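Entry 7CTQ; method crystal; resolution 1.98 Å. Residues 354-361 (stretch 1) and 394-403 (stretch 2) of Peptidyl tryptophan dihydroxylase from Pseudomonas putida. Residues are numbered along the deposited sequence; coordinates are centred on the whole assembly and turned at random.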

ATOM      1  N   ASP A 354       9.207 -19.721 -18.457  1.00 33.64           N
ATOM      2  CA  ASP A 354      10.110 -19.779 -19.604  1.00 34.22           C
ATOM      3  C   ASP A 354      11.447 -20.282 -19.066  1.00 37.48           C
ATOM      4  O   ASP A 354      12.319 -19.486 -18.695  1.00 32.12           O
ATOM      5  N   TRP A 355      11.600 -21.609 -19.043  1.00 31.91           N
ATOM      6  CA  TRP A 355      12.806 -22.189 -18.471  1.00 32.91           C
ATOM      7  C   TRP A 355      14.047 -21.729 -19.214  1.00 38.52           C
ATOM      8  O   TRP A 355      15.105 -21.562 -18.599  1.00 35.19           O
ATOM      9  N   SER A 356      13.927 -21.489 -20.525  1.00 41.33           N
ATOM     10  CA  SER A 356      15.074 -21.062 -21.321  1.00 48.34           C
ATOM     11  C   SER A 356      15.629 -19.721 -20.853  1.00 43.82           C
ATOM     12  O   SER A 356      16.819 -19.450 -21.039  1.00 45.37           O
ATOM     13  N   ALA A 357      14.799 -18.887 -20.225  1.00 39.73           N
ATOM     14  CA  ALA A 357      15.189 -17.557 -19.782  1.00 37.83           C
ATOM     15  C   ALA A 357      15.649 -17.504 -18.327  1.00 43.53           C
ATOM     16  O   ALA A 357      16.000 -16.418 -17.851  1.00 43.98           O
ATOM     17  N   VAL A 358      15.654 -18.634 -17.611  1.00 35.82           N
ATOM     18  CA  VAL A 358      16.011 -18.639 -16.193  1.00 35.77           C
ATOM     19  C   VAL A 358      17.494 -18.325 -16.034  1.00 39.57           C
ATOM     20  O   VAL A 358      18.340 -18.834 -16.782  1.00 32.47           O
ATOM     21  N   ARG A 359      17.826 -17.483 -15.055  1.00 33.72           N
ATOM     22  CA  ARG A 359      19.207 -17.055 -14.880  1.00 34.42           C
ATOM     23  C   ARG A 359      19.627 -17.191 -13.424  1.00 39.34           C
ATOM     24  O   ARG A 359      18.858 -16.867 -12.513  1.00 32.74           O
ATOM     25  N   VAL A 360      20.856 -17.662 -13.216  1.00 34.16           N
ATOM     26  CA  VAL A 360      21.497 -17.608 -11.906  1.00 33.71           C
ATOM     27  C   VAL A 360      22.230 -16.276 -11.808  1.00 38.35           C
ATOM     28  O   VAL A 360      23.095 -15.968 -12.639  1.00 38.11           O
ATOM     29  N   GLU A 361      21.876 -15.477 -10.811  1.00 33.05           N
ATOM     30  CA  GLU A 361      22.470 -14.167 -10.614  1.00 36.19           C
ATOM     31  C   GLU A 361      22.631 -13.915  -9.123  1.00 38.23           C
ATOM     32  O   GLU A 361      21.880 -14.446  -8.302  1.00 32.20           O
ATOM     33  N   LEU A 394      18.785 -23.073  -4.415  1.00 37.28           N
ATOM     34  CA  LEU A 394      18.472 -23.516  -5.770  1.00 32.28           C
ATOM     35  C   LEU A 394      19.557 -23.209  -6.792  1.00 33.96           C
ATOM     36  O   LEU A 394      19.665 -23.923  -7.796  1.00 39.46           O
ATOM     37  N   ALA A 395      20.340 -22.150  -6.598  1.00 31.04           N
ATOM     38  CA  ALA A 395      21.336 -21.799  -7.611  1.00 32.73           C
ATOM     39  C   ALA A 395      22.324 -22.923  -7.915  1.00 35.62           C
ATOM     40  O   ALA A 395      22.641 -23.116  -9.104  1.00 36.09           O
ATOM     41  N   PRO A 396      22.835 -23.687  -6.938  1.00 38.89           N
ATOM     42  CA  PRO A 396      23.744 -24.796  -7.308  1.00 39.36           C
ATOM     43  C   PRO A 396      23.076 -25.829  -8.202  1.00 42.41           C
ATOM     44  O   PRO A 396      23.653 -26.245  -9.218  1.00 42.75           O
ATOM     45  N   ALA A 397      21.862 -26.250  -7.843  1.00 39.28           N
ATOM     46  CA  ALA A 397      21.126 -27.189  -8.679  1.00 42.39           C
ATOM     47  C   ALA A 397      20.926 -26.640 -10.089  1.00 35.29           C
ATOM     48  O   ALA A 397      21.162 -27.342 -11.073  1.00 37.54           O
ATOM     49  N   VAL A 398      20.499 -25.376 -10.206  1.00 37.60           N
ATOM     50  CA  VAL A 398      20.195 -24.827 -11.529  1.00 34.69           C
ATOM     51  C   VAL A 398      21.472 -24.642 -12.343  1.00 33.67           C
ATOM     52  O   VAL A 398      21.484 -24.853 -13.561  1.00 32.82           O
ATOM     53  N   ARG A 399      22.564 -24.233 -11.690  1.00 38.97           N
ATOM     54  CA  ARG A 399      23.858 -24.227 -12.361  1.00 40.06           C
ATOM     55  C   ARG A 399      24.165 -25.606 -12.935  1.00 41.72           C
ATOM     56  O   ARG A 399      24.495 -25.738 -14.121  1.00 43.60           O
ATOM     57  N   GLU A 400      24.043 -26.653 -12.108  1.00 34.94           N
ATOM     58  CA  GLU A 400      24.342 -28.000 -12.604  1.00 38.94           C
ATOM     59  C   GLU A 400      23.377 -28.403 -13.715  1.00 37.27           C
ATOM     60  O   GLU A 400      23.800 -28.942 -14.746  1.00 40.14           O
ATOM     61  N   LEU A 401      22.080 -28.119 -13.543  1.00 33.63           N
ATOM     62  CA  LEU A 401      21.109 -28.440 -14.595  1.00 31.79           C
ATOM     63  C   LEU A 401      21.447 -27.725 -15.894  1.00 40.62           C
ATOM     64  O   LEU A 401      21.383 -28.323 -16.975  1.00 44.12           O
ATOM     65  N   GLN A 402      21.803 -26.443 -15.814  1.00 34.98           N
ATOM     66  CA  GLN A 402      22.156 -25.713 -17.017  1.00 37.46           C
ATOM     67  C   GLN A 402      23.469 -26.212 -17.605  1.00 35.87           C
ATOM     68  O   GLN A 402      23.706 -26.016 -18.800  1.00 36.78           O
ATOM     69  N   ALA A 403      24.307 -26.871 -16.804  1.00 43.67           N
ATOM     70  CA  ALA A 403      25.523 -27.514 -17.287  1.00 43.08           C
ATOM     71  C   ALA A 403      25.275 -28.911 -17.843  1.00 44.22           C
ATOM     72  O   ALA A 403      26.239 -29.583 -18.228  1.00 44.91           O
TER

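A strand laid against a helix commonly buries its apolar side chains and settles its polar groups at the margins, and this pair from peptidyl tryptophan dihydroxylase illustrates the pattern. Strand 359-361 alternates: Val360 points toward helix 395-402, while Arg359 and Glu361 point away and pair with each other in a salt bridge (Arg359 NE to Glu361 OE1, 3.0 Å).

Val358 also points toward the helix, and Ala395, Val398 and Leu401 point back; the apolar contact centres on Val398, a t rotamer. Its CG1 lies 3.8 Å from Val360 CG2 and 4.2 Å from Val358 CG1; both stretch 1 valines are also t. Val398 also meets the edge of the Trp355 ring, with CG2 at 4.1 Å and CG1 at 4.2 Å from Trp355 CH2. Trp355 leaves its backbone sideways, but chi1 t and chi2 of -105° bring the indole to the helix, where CZ2 also lies 4.4 Å from CD1 of Leu401 (m, t). One turn before Val398, Ala395 CB lies 4.0 Å from Val360 CG1.

Gln402 (m, t) supplies the polar link. Its NE2 donates to Val358 O at 3.0 Å, while its OE1 accepts from water 2 (2.7 Å), which in turn accepts from Val360 N (3.0 Å). Water 1 accepts from Trp355 NE1 (3.1 Å) and donates weakly to Leu401 O (3.4 Å).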

ATOM      1  CB  ASP A 354      10.252 -18.430 -20.297  1.00 38.97           C
ATOM      2  CG  ASP A 354      11.126 -18.500 -21.554  1.00 51.11           C
ATOM      3  OD1 ASP A 354      11.695 -19.580 -21.856  1.00 48.92           O
ATOM      4  OD2 ASP A 354      11.239 -17.468 -22.244  1.00 53.11           O
ATOM      5  CB  TRP A 355      12.735 -23.716 -18.463  1.00 35.24           C
ATOM      6  CG  TRP A 355      13.984 -24.306 -17.884  1.00 38.09           C
ATOM      7  CD1 TRP A 355      14.993 -24.920 -18.563  1.00 45.76           C
ATOM      8  CD2 TRP A 355      14.388 -24.272 -16.507  1.00 37.20           C
ATOM      9  NE1 TRP A 355      15.987 -25.300 -17.691  1.00 42.47           N
ATOM     10  CE2 TRP A 355      15.640 -24.914 -16.423  1.00 41.56           C
ATOM     11  CE3 TRP A 355      13.805 -23.773 -15.340  1.00 33.58           C
ATOM     12  CZ2 TRP A 355      16.320 -25.077 -15.213  1.00 39.43           C
ATOM     13  CZ3 TRP A 355      14.477 -23.935 -14.134  1.00 39.66           C
ATOM     14  CH2 TRP A 355      15.723 -24.583 -14.083  1.00 39.27           C
ATOM     15  CB  SER A 356      14.689 -20.995 -22.808  1.00 47.95           C
ATOM     16  OG  SER A 356      13.892 -19.855 -23.097  1.00 44.31           O
ATOM     17  CB  ALA A 357      14.015 -16.580 -19.970  1.00 39.65           C
ATOM     18  CB  VAL A 358      15.664 -20.003 -15.571  1.00 35.08           C
ATOM     19  CG1 VAL A 358      16.344 -20.167 -14.250  1.00 37.96           C
ATOM     20  CG2 VAL A 358      14.141 -20.180 -15.445  1.00 28.98           C
ATOM     21  CB  ARG A 359      19.399 -15.597 -15.348  1.00 43.76           C
ATOM     22  CG  ARG A 359      19.289 -15.406 -16.863  1.00 49.27           C
ATOM     23  CD  ARG A 359      19.629 -13.976 -17.289  1.00 50.70           C
ATOM     24  NE  ARG A 359      20.967 -13.565 -16.861  1.00 53.81           N
ATOM     25  CZ  ARG A 359      22.054 -13.567 -17.631  1.00 57.65           C
ATOM     26  NH1 ARG A 359      21.991 -13.965 -18.892  1.00 51.92           N
ATOM     27  NH2 ARG A 359      23.214 -13.170 -17.127  1.00 54.16           N
ATOM     28  CB  VAL A 360      22.465 -18.779 -11.699  1.00 36.44           C
ATOM     29  CG1 VAL A 360      23.243 -18.560 -10.434  1.00 38.38           C
ATOM     30  CG2 VAL A 360      21.712 -20.117 -11.650  1.00 34.37           C
ATOM     31  CB  GLU A 361      21.613 -13.039 -11.244  1.00 37.07           C
ATOM     32  CG  GLU A 361      21.617 -13.020 -12.768  1.00 36.15           C
ATOM     33  CD  GLU A 361      20.887 -11.815 -13.350  1.00 53.50           C
ATOM     34  OE1 GLU A 361      20.354 -11.933 -14.470  1.00 50.82           O
ATOM     35  OE2 GLU A 361      20.840 -10.751 -12.696  1.00 53.70           O
ATOM     36  CB  LEU A 394      17.167 -22.872  -6.232  1.00 34.26           C
ATOM     37  CG  LEU A 394      15.950 -23.153  -5.364  1.00 37.43           C
ATOM     38  CD1 LEU A 394      14.794 -22.291  -5.860  1.00 37.67           C
ATOM     39  CD2 LEU A 394      15.587 -24.627  -5.405  1.00 38.16           C
ATOM     40  CB  ALA A 395      22.085 -20.524  -7.192  1.00 38.80           C
ATOM     41  CB  PRO A 396      24.148 -25.382  -5.949  1.00 38.58           C
ATOM     42  CG  PRO A 396      23.952 -24.270  -4.977  1.00 47.50           C
ATOM     43  CD  PRO A 396      22.733 -23.540  -5.472  1.00 42.41           C
ATOM     44  CB  ALA A 397      19.782 -27.520  -8.028  1.00 35.12           C
ATOM     45  CB  VAL A 398      19.402 -23.510 -11.399  1.00 33.71           C
ATOM     46  CG1 VAL A 398      19.273 -22.834 -12.750  1.00 31.13           C
ATOM     47  CG2 VAL A 398      18.027 -23.773 -10.786  1.00 35.43           C
ATOM     48  CB  ARG A 399      24.960 -23.784 -11.385  1.00 36.90           C
ATOM     49  CG  ARG A 399      25.199 -22.281 -11.333  1.00 43.39           C
ATOM     50  CD  ARG A 399      26.340 -21.978 -10.365  1.00 53.72           C
ATOM     51  NE  ARG A 399      26.791 -20.590 -10.418  1.00 46.35           N
ATOM     52  CZ  ARG A 399      27.593 -20.092 -11.357  1.00 60.94           C
ATOM     53  NH1 ARG A 399      28.030 -20.861 -12.355  1.00 48.13           N
ATOM     54  NH2 ARG A 399      27.954 -18.814 -11.303  1.00 60.62           N
ATOM     55  CB  GLU A 400      24.305 -29.013 -11.458  1.00 35.95           C
ATOM     56  CG  GLU A 400      25.472 -28.887 -10.483  1.00 48.45           C
ATOM     57  CD  GLU A 400      25.574 -30.063  -9.519  1.00 62.68           C
ATOM     58  OE1 GLU A 400      24.563 -30.777  -9.325  1.00 59.64           O
ATOM     59  OE2 GLU A 400      26.673 -30.278  -8.960  1.00 76.68           O
ATOM     60  CB  LEU A 401      19.687 -28.070 -14.161  1.00 34.40           C
ATOM     61  CG  LEU A 401      19.017 -28.909 -13.069  1.00 38.42           C
ATOM     62  CD1 LEU A 401      17.766 -28.209 -12.539  1.00 36.68           C
ATOM     63  CD2 LEU A 401      18.686 -30.308 -13.583  1.00 45.58           C
ATOM     64  CB  GLN A 402      22.211 -24.214 -16.719  1.00 42.52           C
ATOM     65  CG  GLN A 402      20.840 -23.631 -16.314  1.00 43.46           C
ATOM     66  CD  GLN A 402      20.865 -22.124 -16.097  1.00 48.08           C
ATOM     67  OE1 GLN A 402      21.828 -21.577 -15.548  1.00 41.86           O
ATOM     68  NE2 GLN A 402      19.794 -21.447 -16.512  1.00 36.73           N
ATOM     69  CB  ALA A 403      26.565 -27.595 -16.167  1.00 43.03           C
TER
HETATM   70  O   HOH W   1      18.337 -27.274 -18.184  1.00 50.39           O
HETATM   71  O   HOH W   2      22.175 -18.858 -15.607  1.00 38.29           O